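Local atomic coordinates of Fe2OG dioxygenase domain-containing protein (Pseudomonas putida, PDB entry 4J25), a protein that probably hydroxylates prolyl residues of a protein substrate as an iron- and 2-oxoglutarate-dependent prolyl 4-hydroxylase. Residues L176-A181 and C194-L199. Sequence-based numbering, arbitrary orientation.
With OGA (N-oxalylglycine), chain J.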
loop_
_atom_site.group_PDB
_atom_site.type_symbol
_atom_site.label_atom_id
_atom_site.label_comp_id
_atom_site.label_asym_id
_atom_site.label_seq_id
_atom_site.Cartn_x
_atom_site.Cartn_y
_atom_site.Cartn_z
ATOM N N LEU A 176 -2.018 3.867 -10.664
ATOM C CA LEU A 176 -2.785 2.685 -10.291
ATOM C C LEU A 176 -4.224 2.947 -10.758
ATOM O O LEU A 176 -4.795 3.979 -10.428
ATOM C CB LEU A 176 -2.770 2.481 -8.780
ATOM C CG LEU A 176 -3.612 1.325 -8.219
ATOM C CD1 LEU A 176 -2.982 -0.002 -8.591
ATOM C CD2 LEU A 176 -3.769 1.439 -6.705
ATOM N N ARG A 177 -4.785 2.035 -11.542
ATOM C CA ARG A 177 -6.192 2.131 -11.956
ATOM C C ARG A 177 -7.030 1.056 -11.264
ATOM O O ARG A 177 -6.787 -0.124 -11.449
ATOM C CB ARG A 177 -6.316 2.001 -13.472
ATOM C CG ARG A 177 -7.760 2.031 -13.970
ATOM C CD ARG A 177 -7.839 2.261 -15.456
ATOM N NE ARG A 177 -7.422 3.611 -15.827
ATOM C CZ ARG A 177 -7.191 4.009 -17.073
ATOM N NH1 ARG A 177 -7.314 3.161 -18.084
ATOM N NH2 ARG A 177 -6.833 5.257 -17.312
ATOM N N MET A 178 -8.016 1.497 -10.481
ATOM C CA MET A 178 -8.848 0.631 -9.668
ATOM C C MET A 178 -10.239 0.533 -10.265
ATOM O O MET A 178 -10.845 1.542 -10.619
ATOM C CB MET A 178 -8.963 1.202 -8.258
ATOM C CG MET A 178 -7.617 1.484 -7.609
ATOM S SD MET A 178 -7.778 2.556 -6.176
ATOM C CE MET A 178 -8.421 1.390 -4.996
ATOM N N PHE A 179 -10.724 -0.692 -10.381
ATOM C CA PHE A 179 -12.033 -0.950 -10.941
ATOM C C PHE A 179 -13.008 -1.176 -9.821
ATOM O O PHE A 179 -12.989 -2.204 -9.134
ATOM C CB PHE A 179 -11.949 -2.108 -11.925
ATOM C CG PHE A 179 -11.009 -1.824 -13.053
ATOM C CD1 PHE A 179 -11.438 -1.130 -14.169
ATOM C CD2 PHE A 179 -9.683 -2.179 -12.971
ATOM C CE1 PHE A 179 -10.556 -0.822 -15.191
ATOM C CE2 PHE A 179 -8.801 -1.878 -14.001
ATOM C CZ PHE A 179 -9.242 -1.194 -15.108
ATOM N N LEU A 180 -13.861 -0.174 -9.634
ATOM C CA LEU A 180 -14.741 -0.120 -8.483
ATOM C C LEU A 180 -16.101 -0.602 -8.899
ATOM O O LEU A 180 -16.275 -1.043 -10.028
ATOM C CB LEU A 180 -14.798 1.302 -7.942
ATOM C CG LEU A 180 -13.416 1.911 -7.734
ATOM C CD1 LEU A 180 -13.511 3.355 -7.239
ATOM C CD2 LEU A 180 -12.586 1.040 -6.773
ATOM N N ALA A 181 -17.057 -0.543 -7.977
ATOM C CA ALA A 181 -18.398 -1.054 -8.240
ATOM C C ALA A 181 -19.074 -0.201 -9.301
ATOM O O ALA A 181 -18.687 0.940 -9.516
ATOM C CB ALA A 181 -19.213 -1.044 -6.960
ATOM N N CYS A 194 1.298 9.284 -0.703
ATOM C CA CYS A 194 -0.059 8.815 -0.943
ATOM C C CYS A 194 -0.200 7.345 -0.579
ATOM O O CYS A 194 0.511 6.487 -1.124
ATOM C CB CYS A 194 -0.462 9.006 -2.406
ATOM S SG CYS A 194 -2.173 8.493 -2.711
ATOM N N LEU A 195 -1.133 7.062 0.325
ATOM C CA LEU A 195 -1.449 5.684 0.698
ATOM C C LEU A 195 -2.798 5.261 0.103
ATOM O O LEU A 195 -3.783 5.991 0.194
ATOM C CB LEU A 195 -1.482 5.535 2.226
ATOM C CG LEU A 195 -1.773 4.115 2.760
ATOM C CD1 LEU A 195 -0.558 3.242 2.630
ATOM C CD2 LEU A 195 -2.240 4.151 4.216
ATOM N N VAL A 196 -2.827 4.093 -0.531
ATOM C CA VAL A 196 -4.067 3.517 -1.040
ATOM C C VAL A 196 -4.271 2.188 -0.334
ATOM O O VAL A 196 -3.365 1.375 -0.290
ATOM C CB VAL A 196 -4.008 3.275 -2.553
ATOM C CG1 VAL A 196 -5.339 2.638 -3.065
ATOM C CG2 VAL A 196 -3.758 4.560 -3.269
ATOM N N VAL A 197 -5.458 1.985 0.226
ATOM C CA VAL A 197 -5.803 0.737 0.908
ATOM C C VAL A 197 -7.077 0.187 0.271
ATOM O O VAL A 197 -8.016 0.932 -0.006
ATOM C CB VAL A 197 -6.055 0.987 2.409
ATOM C CG1 VAL A 197 -6.215 -0.305 3.170
ATOM C CG2 VAL A 197 -4.898 1.789 3.025
ATOM N N PHE A 198 -7.123 -1.114 0.024
ATOM C CA PHE A 198 -8.358 -1.714 -0.496
ATOM C C PHE A 198 -8.541 -3.181 -0.103
ATOM O O PHE A 198 -7.591 -3.878 0.328
ATOM C CB PHE A 198 -8.464 -1.551 -2.020
ATOM C CG PHE A 198 -7.293 -2.111 -2.795
ATOM C CD1 PHE A 198 -6.209 -1.302 -3.112
ATOM C CD2 PHE A 198 -7.288 -3.432 -3.222
ATOM C CE1 PHE A 198 -5.142 -1.793 -3.819
ATOM C CE2 PHE A 198 -6.226 -3.930 -3.929
ATOM C CZ PHE A 198 -5.142 -3.112 -4.228
ATOM N N LEU A 199 -9.779 -3.644 -0.225
ATOM C CA LEU A 199 -10.081 -5.040 0.004
ATOM C C LEU A 199 -9.517 -5.909 -1.127
ATOM O O LEU A 199 -9.909 -5.770 -2.283
ATOM C CB LEU A 199 -11.599 -5.228 0.161
ATOM C CG LEU A 199 -12.184 -4.490 1.368
ATOM C CD1 LEU A 199 -13.714 -4.618 1.430
ATOM C CD2 LEU A 199 -11.567 -4.964 2.678
HETATM C C1 OGA J . 0.736 -5.231 -6.502
HETATM C C2 OGA J . 0.131 -3.998 -7.098
HETATM C C4 OGA J . 0.193 -1.567 -7.532
HETATM C C5 OGA J . 1.012 -0.341 -7.312
HETATM O O1 OGA J . 1.940 -5.167 -6.118
HETATM O O2 OGA J . 0.044 -6.302 -6.367
HETATM O "O2'" OGA J . -0.938 -4.073 -7.686
HETATM O O3 OGA J . 0.442 0.776 -7.258
HETATM N N1 OGA J . 0.803 -2.725 -6.968
HETATM O O4 OGA J . 2.263 -0.414 -7.179
#
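The F198 ring is met obliquely by the methyl end of M178. M178 CE lies 4.0 Å from F198 CD1, at the side of the ring nearest V196. H205 makes an edge-to-face ring contact with F198, and D148 also touches it; both are ligands of the manganese ion. F198 therefore packs in the second shell of the metal site. The end of M178 also butts against the end of V196, with M178 CE 3.8 Å from V196 CG1. A turn about the last torsion of M178 (chi3 76°) brings CE to both V196 and F198.

This is packing between the two sheets of the double-stranded beta-helix, or jellyroll, of 2-oxoglutarate oxygenases. Strand 176-179 belongs to the smaller sheet and strand 195-199 to the larger. Their axes come within 10.6 Å and run at 30° to each other. No hydrogen bond links the segments; the contact is apolar and buried. W44, on the edge strand 44-47, touches both M178 and F198.

L176 touches both V196 and the ligand. Its CD2 lies 4.1 Å from V196 CG1. The other branch, CD1, meets N-oxalylglycine at C4, 3.7 Å away. Y163, also in the ligand pocket, touches both L176 and V196, while R214 hydrogen-bonds the ligand through NH1.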